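Local coordinates for protein putative aldolase (Bacteroides vulgatus ATCC 8482, PDB 3DXI) that is of unconfirmed function but is a putative aldolase with an HMGL-like domain of the TIM-barrel fold, at residues 76-82 against 101-107; 94-98 against 123-128; 120-124 against 155-159. All coordinates share one frame; numbering follows the deposited sequence.

Interaction 1: 76-82 against 101-107; sequences IAIMLNE and VDMIRIA
D102 reaches back along the start of the neighbouring strand and takes the backbone N-H of I76 on OD2, a bond of 2.7 Å made through the lone pair that points away from OD1. The same carboxylate forms a salt bridge with R69, so it pairs with a charge as well as with the strand. I76 O accepts twice from the other segment, from D102 N at 2.8 Å and from M103 N at 3.1 Å; the first of these is the more bent, 133° at the hydrogen. From there the ladder runs regularly: I78 N to M103 O, R105 N to I78 O, L80 N to R105 O, A107 N to L80 O. It ends with E82 N on A107 O at 3.1 Å, just beyond the end of strand 76-81. These are adjacent parallel strands of the closed eight-stranded TIM barrel, joined through helix 90-94 as a beta-alpha-beta unit and inclined to each other by 30°.

The side chains of A77, M79, M103, R105 and A107 share one face. M79 is a selenomethionine with CG anti to the backbone N (chi1 172°), which puts CG 3.6 Å from R105 O; its chain bends at chi3, SE lying 4.0 Å from A107 CB while CE comes up to the R105 side chain. The R105 guanidinium continues away from this pair to salt bridges with D216 and E42. On the other face, toward helix 113-124, I78 and I104 run side by side, with I78 CG1 3.7 Å from I104 CD1. L80 CD1 meets I104 CG2 at the same distance, while I78 CG2 packs against V101 CG2. Farther along, E82 CB rests on I106 CG2, and the E82 carboxylate turns off to a salt bridge with R115.

Interaction 2: 94-98 against 123-128; sequences LLPII and IKTMGF
L94 faces three residues of 123-128 at once. Its CD1 meets I123 CG1 at 3.8 Å, the two side chains crossing at about a right angle, and its CB touches both the F128 ring, 3.7 Å from CE2, and the terminal methyl of selenomethionine M126. The carbonyl oxygen of L94 also borders F128, lying near the ring plane at the edge, 3.6 Å from CZ; this same oxygen accepts the N-H of I97, closing the turn that follows helix 90-94.

At L95 the CB points away from the other segment, but CD1 comes round to M126 CE. Their 3.3 Å separation is tighter than usual for two carbons. M126 gets there by an extended chain that bends only at its last torsion (chi3 70°), which brings CE against L95 N as well.

The packing joins the two helix-to-strand turns of successive beta-alpha units in the barrel: one leads from helix 90-94 to strand 103-108, the other from helix 113-124 to strand 129-134. The second is a Schellman motif with G127 at positive phi, and it places M126 and F128 on the side facing 94-98.

I97 approaches the F128 ring through CG1, 3.8 Å from CZ, in a perpendicular crossing of the side chains; beyond it lie I78 and L65 of helix 62-71. At I98 the branch in contact is CG2, set anti to the carbonyl carbon and 3.7 Å from the same F128 CZ. Both isoleucines meet the ring obliquely, while its inner neighbour is I104 of strand 103-108.

Interaction 3: 120-124 against 155-159; sequences AKAIK and KIADL
I156 and A120 make the tight apolar touch of this contact: I156 CG2 comes to 3.5 Å from A120 CB, closer than carbons usually sit. The branch is directed there by I156 chi1 of -61°, which leaves CG2 anti to the backbone N and aims it at the helix, where it also nears the A120 carbonyl oxygen and K121 N. I156 thus lies over one turn of the helix, with K124 on the following turn.

The K124 side chain crosses to 155-159 and finds oxygen there. NZ gives a weak hydrogen bond to I156 O at 3.3 Å and a long salt bridge to D158 OD2 at 3.8 Å. The approach to the aspartate is closer through carbon than through nitrogen: K124 CE lies 3.2 Å from D158 OD2, the two side chains coming from opposite directions. Bends at chi2 (67°) and chi4 fold the lysine and lay its CD and CE alongside I156 O; NZ ends to one side of the two oxygens, nearer I156 O than D158 OD2.

Behind these atoms, D158 is set by its stronger partner, the backbone N of V130, which bonds to the same OD2 that faces the lysine. On the helix side, the K124 N-H is bonded to A120 O at 2.9 Å, tying together the two residues that meet I156 and D158. A120 also leans on F132, and K124 on V130, so strand 129-134 underlies the contact. The arrangement belongs to the outer layer of a TIM barrel, where helix 113-124 meets the loop that leads into strand 159-163.

How the interactions relate
Interaction 1 is core: two neighbouring barrel strands held by a ladder of backbone bonds, with charged side chains turning to partners elsewhere. Interactions 2 and 3 lie farther out and are partly buried, and both use the end of helix 113-124, sharing I123 and K124. Their chemistry divides there: 94-98 against 123-128 is apolar, whereas 120-124 against 155-159 combines a small apolar touch with weak, long polar links from a lysine. I123 joins the layers, its CD1 packing on I106 CD1 of interaction 1, while F128 and L94 of interaction 2 press on I104. L159 of interaction 3 touches M103 and R105 on the other face of strand 103-108.

Interaction 1: 76-82 against 101-107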
loop_
_atom_site.group_PDB
_atom_site.type_symbol
_atom_site.label_atom_id
_atom_site.label_comp_id
_atom_site.label_asym_id
_atom_site.label_seq_id
_atom_site.Cartn_x
_atom_site.Cartn_y
_atom_site.Cartn_z
ATOM N N ILE A 76 23.632 -13.991 8.724
ATOM C CA ILE A 76 24.011 -12.605 8.484
ATOM C C ILE A 76 24.566 -12.390 7.080
ATOM O O ILE A 76 25.327 -13.210 6.560
ATOM C CB ILE A 76 25.080 -12.149 9.508
ATOM C CG1 ILE A 76 24.549 -12.316 10.933
ATOM C CG2 ILE A 76 25.471 -10.699 9.255
ATOM C CD1 ILE A 76 23.384 -11.416 11.260
ATOM N N ALA A 77 24.184 -11.275 6.474
ATOM C CA ALA A 77 24.656 -10.944 5.144
ATOM C C ALA A 77 25.093 -9.488 5.078
ATOM O O ALA A 77 24.659 -8.659 5.881
ATOM C CB ALA A 77 23.549 -11.188 4.122
ATOM N N ILE A 78 25.977 -9.195 4.130
ATOM C CA ILE A 78 26.413 -7.829 3.882
ATOM C C ILE A 78 26.323 -7.709 2.361
ATOM O O ILE A 78 26.269 -8.720 1.653
ATOM C CB ILE A 78 27.873 -7.540 4.367
ATOM C CG1 ILE A 78 28.888 -8.350 3.560
ATOM C CG2 ILE A 78 27.984 -7.792 5.871
ATOM C CD1 ILE A 78 29.316 -7.675 2.269
HETATM N N MSE A 79 26.298 -6.483 1.856
HETATM C CA MSE A 79 26.197 -6.280 0.422
HETATM C C MSE A 79 27.409 -5.566 -0.158
HETATM O O MSE A 79 28.056 -4.763 0.519
HETATM C CB MSE A 79 24.922 -5.486 0.108
HETATM C CG MSE A 79 24.793 -5.041 -1.338
HETATM SE SE MSE A 79 23.049 -4.293 -1.731
HETATM C CE MSE A 79 22.130 -5.956 -2.128
ATOM N N LEU A 80 27.704 -5.884 -1.415
ATOM C CA LEU A 80 28.800 -5.279 -2.161
ATOM C C LEU A 80 28.208 -4.707 -3.443
ATOM O O LEU A 80 27.372 -5.350 -4.080
ATOM C CB LEU A 80 29.844 -6.324 -2.557
ATOM C CG LEU A 80 30.721 -7.003 -1.509
ATOM C CD1 LEU A 80 31.602 -8.039 -2.199
ATOM C CD2 LEU A 80 31.573 -5.957 -0.796
ATOM N N ASN A 81 28.628 -3.504 -3.817
ATOM C CA ASN A 81 28.161 -2.895 -5.056
ATOM C C ASN A 81 29.114 -3.379 -6.158
ATOM O O ASN A 81 30.295 -3.027 -6.164
ATOM C CB ASN A 81 28.201 -1.366 -4.956
ATOM C CG ASN A 81 27.104 -0.801 -4.056
ATOM O OD1 ASN A 81 27.303 0.210 -3.380
ATOM N ND2 ASN A 81 25.941 -1.440 -4.060
ATOM N N GLU A 82 28.594 -4.189 -7.080
ATOM C CA GLU A 82 29.383 -4.747 -8.180
ATOM C C GLU A 82 30.176 -3.698 -8.973
ATOM O O GLU A 82 31.357 -3.895 -9.263
ATOM C CB GLU A 82 28.456 -5.524 -9.125
ATOM C CG GLU A 82 29.143 -6.443 -10.124
ATOM C CD GLU A 82 29.771 -5.697 -11.281
ATOM O OE1 GLU A 82 29.150 -4.733 -11.785
ATOM O OE2 GLU A 82 30.880 -6.086 -11.698
ATOM N N VAL A 101 30.172 -13.620 8.565
ATOM C CA VAL A 101 29.056 -13.364 7.663
ATOM C C VAL A 101 28.768 -14.594 6.817
ATOM O O VAL A 101 29.682 -15.203 6.259
ATOM C CB VAL A 101 29.364 -12.155 6.753
ATOM C CG1 VAL A 101 28.289 -12.006 5.666
ATOM C CG2 VAL A 101 29.437 -10.893 7.610
ATOM N N ASP A 102 27.489 -14.949 6.731
ATOM C CA ASP A 102 27.048 -16.116 5.981
ATOM C C ASP A 102 26.935 -15.898 4.488
ATOM O O ASP A 102 27.407 -16.714 3.693
ATOM C CB ASP A 102 25.695 -16.581 6.518
ATOM C CG ASP A 102 25.758 -16.953 7.980
ATOM O OD1 ASP A 102 26.334 -18.021 8.286
ATOM O OD2 ASP A 102 25.253 -16.174 8.822
HETATM N N MSE A 103 26.317 -14.787 4.109
HETATM C CA MSE A 103 26.105 -14.493 2.703
HETATM C C MSE A 103 26.569 -13.120 2.258
HETATM O O MSE A 103 26.449 -12.133 2.987
HETATM C CB MSE A 103 24.622 -14.637 2.374
HETATM C CG MSE A 103 24.260 -14.261 0.949
HETATM SE SE MSE A 103 22.333 -14.251 0.696
HETATM C CE MSE A 103 22.076 -16.147 0.327
ATOM N N ILE A 104 27.098 -13.078 1.041
ATOM C CA ILE A 104 27.562 -11.847 0.434
ATOM C C ILE A 104 26.612 -11.584 -0.724
ATOM O O ILE A 104 26.551 -12.370 -1.672
ATOM C CB ILE A 104 28.990 -11.995 -0.137
ATOM C CG1 ILE A 104 29.953 -12.484 0.952
ATOM C CG2 ILE A 104 29.450 -10.665 -0.719
ATOM C CD1 ILE A 104 30.060 -11.564 2.166
ATOM N N ARG A 105 25.841 -10.506 -0.635
ATOM C CA ARG A 105 24.923 -10.175 -1.716
ATOM C C ARG A 105 25.594 -9.132 -2.586
ATOM O O ARG A 105 26.307 -8.266 -2.083
ATOM C CB ARG A 105 23.613 -9.624 -1.180
ATOM C CG ARG A 105 22.831 -10.603 -0.343
ATOM C CD ARG A 105 21.595 -9.909 0.156
ATOM N NE ARG A 105 20.404 -10.321 -0.553
ATOM C CZ ARG A 105 19.268 -9.639 -0.560
ATOM N NH1 ARG A 105 19.163 -8.490 0.094
ATOM N NH2 ARG A 105 18.219 -10.139 -1.181
ATOM N N ILE A 106 25.363 -9.223 -3.889
ATOM C CA ILE A 106 25.963 -8.300 -4.842
ATOM C C ILE A 106 24.895 -7.479 -5.553
ATOM O O ILE A 106 23.985 -8.043 -6.157
ATOM C CB ILE A 106 26.770 -9.083 -5.899
ATOM C CG1 ILE A 106 27.727 -10.053 -5.192
ATOM C CG2 ILE A 106 27.533 -8.121 -6.796
ATOM C CD1 ILE A 106 28.435 -11.029 -6.118
ATOM N N ALA A 107 24.995 -6.155 -5.472
ATOM C CA ALA A 107 24.042 -5.283 -6.159
ATOM C C ALA A 107 24.549 -5.227 -7.588
ATOM O O ALA A 107 25.623 -4.692 -7.849
ATOM C CB ALA A 107 24.034 -3.891 -5.542
#

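Interaction 2: 94-98 against 123-128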
loop_
_atom_site.group_PDB
_atom_site.type_symbol
_atom_site.label_atom_id
_atom_site.label_comp_id
_atom_site.label_asym_id
_atom_site.label_seq_id
_atom_site.Cartn_x
_atom_site.Cartn_y
_atom_site.Cartn_z
ATOM N N LEU A 94 36.364 -8.943 1.958
ATOM C CA LEU A 94 35.746 -10.124 2.557
ATOM C C LEU A 94 36.598 -11.028 3.447
ATOM O O LEU A 94 36.087 -11.629 4.391
ATOM C CB LEU A 94 35.114 -10.967 1.444
ATOM C CG LEU A 94 34.128 -10.199 0.553
ATOM C CD1 LEU A 94 33.545 -11.106 -0.513
ATOM C CD2 LEU A 94 33.026 -9.638 1.412
ATOM N N LEU A 95 37.885 -11.132 3.147
ATOM C CA LEU A 95 38.769 -11.990 3.920
ATOM C C LEU A 95 38.655 -11.750 5.429
ATOM O O LEU A 95 38.591 -12.698 6.211
ATOM C CB LEU A 95 40.214 -11.787 3.458
ATOM C CG LEU A 95 41.152 -12.994 3.495
ATOM C CD1 LEU A 95 40.649 -14.073 2.544
ATOM C CD2 LEU A 95 42.555 -12.546 3.096
ATOM N N PRO A 96 38.606 -10.477 5.859
ATOM C CA PRO A 96 38.502 -10.219 7.300
ATOM C C PRO A 96 37.202 -10.678 7.956
ATOM O O PRO A 96 37.139 -10.806 9.180
ATOM C CB PRO A 96 38.673 -8.701 7.397
ATOM C CG PRO A 96 39.512 -8.369 6.180
ATOM C CD PRO A 96 38.875 -9.231 5.119
ATOM N N ILE A 97 36.168 -10.938 7.158
ATOM C CA ILE A 97 34.884 -11.331 7.731
ATOM C C ILE A 97 34.485 -12.795 7.565
ATOM O O ILE A 97 33.334 -13.151 7.800
ATOM C CB ILE A 97 33.728 -10.444 7.181
ATOM C CG1 ILE A 97 33.502 -10.730 5.696
ATOM C CG2 ILE A 97 34.061 -8.968 7.377
ATOM C CD1 ILE A 97 32.398 -9.881 5.071
ATOM N N ILE A 98 35.420 -13.647 7.167
ATOM C CA ILE A 98 35.087 -15.059 7.016
ATOM C C ILE A 98 34.611 -15.577 8.371
ATOM O O ILE A 98 35.141 -15.188 9.412
ATOM C CB ILE A 98 36.304 -15.884 6.544
ATOM C CG1 ILE A 98 37.527 -15.542 7.395
ATOM C CG2 ILE A 98 36.586 -15.601 5.074
ATOM C CD1 ILE A 98 38.796 -16.282 6.989
ATOM N N ILE A 123 34.084 -15.097 -4.860
ATOM C CA ILE A 123 33.517 -15.042 -3.513
ATOM C C ILE A 123 33.170 -16.449 -3.027
ATOM O O ILE A 123 33.306 -16.767 -1.845
ATOM C CB ILE A 123 32.234 -14.170 -3.479
ATOM C CG1 ILE A 123 32.580 -12.709 -3.779
ATOM C CG2 ILE A 123 31.564 -14.281 -2.119
ATOM C CD1 ILE A 123 31.368 -11.794 -3.865
ATOM N N LYS A 124 32.737 -17.298 -3.953
ATOM C CA LYS A 124 32.359 -18.659 -3.605
ATOM C C LYS A 124 33.540 -19.496 -3.110
ATOM O O LYS A 124 33.373 -20.373 -2.259
ATOM C CB LYS A 124 31.703 -19.344 -4.801
ATOM C CG LYS A 124 30.692 -20.396 -4.399
ATOM C CD LYS A 124 29.494 -19.746 -3.711
ATOM C CE LYS A 124 28.622 -20.786 -3.038
ATOM N NZ LYS A 124 28.241 -21.848 -4.007
ATOM N N THR A 125 34.734 -19.232 -3.633
ATOM C CA THR A 125 35.912 -19.980 -3.204
ATOM C C THR A 125 36.329 -19.581 -1.787
ATOM O O THR A 125 37.145 -20.256 -1.157
ATOM C CB THR A 125 37.112 -19.761 -4.167
ATOM O OG1 THR A 125 37.452 -18.371 -4.205
ATOM C CG2 THR A 125 36.763 -20.226 -5.566
HETATM N N MSE A 126 35.766 -18.486 -1.283
HETATM C CA MSE A 126 36.087 -18.026 0.065
HETATM C C MSE A 126 35.146 -18.644 1.099
HETATM O O MSE A 126 35.280 -18.414 2.304
HETATM C CB MSE A 126 36.048 -16.495 0.129
HETATM C CG MSE A 126 37.139 -15.834 -0.720
HETATM SE SE MSE A 126 37.162 -13.883 -0.708
HETATM C CE MSE A 126 37.768 -13.617 1.101
ATOM N N GLY A 127 34.186 -19.429 0.620
ATOM C CA GLY A 127 33.270 -20.115 1.519
ATOM C C GLY A 127 31.990 -19.404 1.909
ATOM O O GLY A 127 31.283 -19.856 2.809
ATOM N N PHE A 128 31.686 -18.302 1.233
ATOM C CA PHE A 128 30.479 -17.533 1.525
ATOM C C PHE A 128 29.314 -17.990 0.655
ATOM O O PHE A 128 29.515 -18.544 -0.423
ATOM C CB PHE A 128 30.699 -16.042 1.222
ATOM C CG PHE A 128 31.673 -15.352 2.133
ATOM C CD1 PHE A 128 31.325 -15.038 3.443
ATOM C CD2 PHE A 128 32.929 -14.976 1.665
ATOM C CE1 PHE A 128 32.213 -14.354 4.272
ATOM C CE2 PHE A 128 33.830 -14.290 2.486
ATOM C CZ PHE A 128 33.471 -13.978 3.790
#

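Interaction 3: 120-124 against 155-159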
loop_
_atom_site.group_PDB
_atom_site.type_symbol
_atom_site.label_atom_id
_atom_site.label_comp_id
_atom_site.label_asym_id
_atom_site.label_seq_id
_atom_site.Cartn_x
_atom_site.Cartn_y
_atom_site.Cartn_z
ATOM N N ALA A 120 31.345 -13.262 -8.328
ATOM C CA ALA A 120 30.639 -14.288 -7.560
ATOM C C ALA A 120 31.467 -15.555 -7.424
ATOM O O ALA A 120 31.583 -16.114 -6.337
ATOM C CB ALA A 120 29.311 -14.609 -8.219
ATOM N N LYS A 121 32.039 -16.004 -8.537
ATOM C CA LYS A 121 32.859 -17.206 -8.552
ATOM C C LYS A 121 33.985 -17.096 -7.528
ATOM O O LYS A 121 34.246 -18.038 -6.778
ATOM C CB LYS A 121 33.434 -17.417 -9.954
ATOM C CG LYS A 121 33.911 -18.827 -10.232
ATOM C CD LYS A 121 34.031 -19.053 -11.735
ATOM C CE LYS A 121 34.230 -20.525 -12.066
ATOM N NZ LYS A 121 34.046 -20.776 -13.526
ATOM N N ALA A 122 34.645 -15.940 -7.491
ATOM C CA ALA A 122 35.737 -15.718 -6.545
ATOM C C ALA A 122 35.237 -15.715 -5.094
ATOM O O ALA A 122 35.887 -16.256 -4.203
ATOM C CB ALA A 122 36.442 -14.397 -6.861
ATOM N N ILE A 123 34.084 -15.097 -4.860
ATOM C CA ILE A 123 33.517 -15.042 -3.513
ATOM C C ILE A 123 33.170 -16.449 -3.027
ATOM O O ILE A 123 33.306 -16.767 -1.845
ATOM C CB ILE A 123 32.234 -14.170 -3.479
ATOM C CG1 ILE A 123 32.580 -12.709 -3.779
ATOM C CG2 ILE A 123 31.564 -14.281 -2.119
ATOM C CD1 ILE A 123 31.368 -11.794 -3.865
ATOM N N LYS A 124 32.737 -17.298 -3.953
ATOM C CA LYS A 124 32.359 -18.659 -3.605
ATOM C C LYS A 124 33.540 -19.496 -3.110
ATOM O O LYS A 124 33.373 -20.373 -2.259
ATOM C CB LYS A 124 31.703 -19.344 -4.801
ATOM C CG LYS A 124 30.692 -20.396 -4.399
ATOM C CD LYS A 124 29.494 -19.746 -3.711
ATOM C CE LYS A 124 28.622 -20.786 -3.038
ATOM N NZ LYS A 124 28.241 -21.848 -4.007
ATOM N N LYS A 155 25.995 -22.997 -10.502
ATOM C CA LYS A 155 26.889 -23.571 -9.501
ATOM C C LYS A 155 27.442 -22.552 -8.505
ATOM O O LYS A 155 28.129 -22.926 -7.554
ATOM C CB LYS A 155 28.059 -24.296 -10.179
ATOM C CG LYS A 155 27.817 -25.772 -10.463
ATOM C CD LYS A 155 26.613 -25.981 -11.358
ATOM C CE LYS A 155 26.362 -27.461 -11.608
ATOM N NZ LYS A 155 25.174 -27.674 -12.486
ATOM N N ILE A 156 27.132 -21.275 -8.715
ATOM C CA ILE A 156 27.623 -20.221 -7.835
ATOM C C ILE A 156 26.563 -19.582 -6.946
ATOM O O ILE A 156 26.710 -19.529 -5.726
ATOM C CB ILE A 156 28.290 -19.081 -8.634
ATOM C CG1 ILE A 156 29.490 -19.610 -9.424
ATOM C CG2 ILE A 156 28.746 -17.981 -7.685
ATOM C CD1 ILE A 156 29.133 -20.184 -10.764
ATOM N N ALA A 157 25.500 -19.085 -7.559
ATOM C CA ALA A 157 24.440 -18.421 -6.816
ATOM C C ALA A 157 23.725 -19.289 -5.785
ATOM O O ALA A 157 23.452 -20.462 -6.024
ATOM C CB ALA A 157 23.417 -17.836 -7.791
ATOM N N ASP A 158 23.449 -18.690 -4.629
ATOM C CA ASP A 158 22.714 -19.339 -3.555
ATOM C C ASP A 158 21.379 -18.614 -3.504
ATOM O O ASP A 158 20.435 -19.043 -2.844
ATOM C CB ASP A 158 23.452 -19.176 -2.233
ATOM C CG ASP A 158 24.667 -20.062 -2.150
ATOM O OD1 ASP A 158 24.478 -21.281 -1.967
ATOM O OD2 ASP A 158 25.799 -19.549 -2.285
ATOM N N LEU A 159 21.327 -17.498 -4.222
ATOM C CA LEU A 159 20.136 -16.680 -4.308
ATOM C C LEU A 159 20.190 -15.743 -5.508
ATOM O O LEU A 159 21.194 -15.063 -5.732
ATOM C CB LEU A 159 19.964 -15.843 -3.036
ATOM C CG LEU A 159 18.859 -14.784 -3.127
ATOM C CD1 LEU A 159 17.527 -15.486 -3.379
ATOM C CD2 LEU A 159 18.805 -13.943 -1.858
#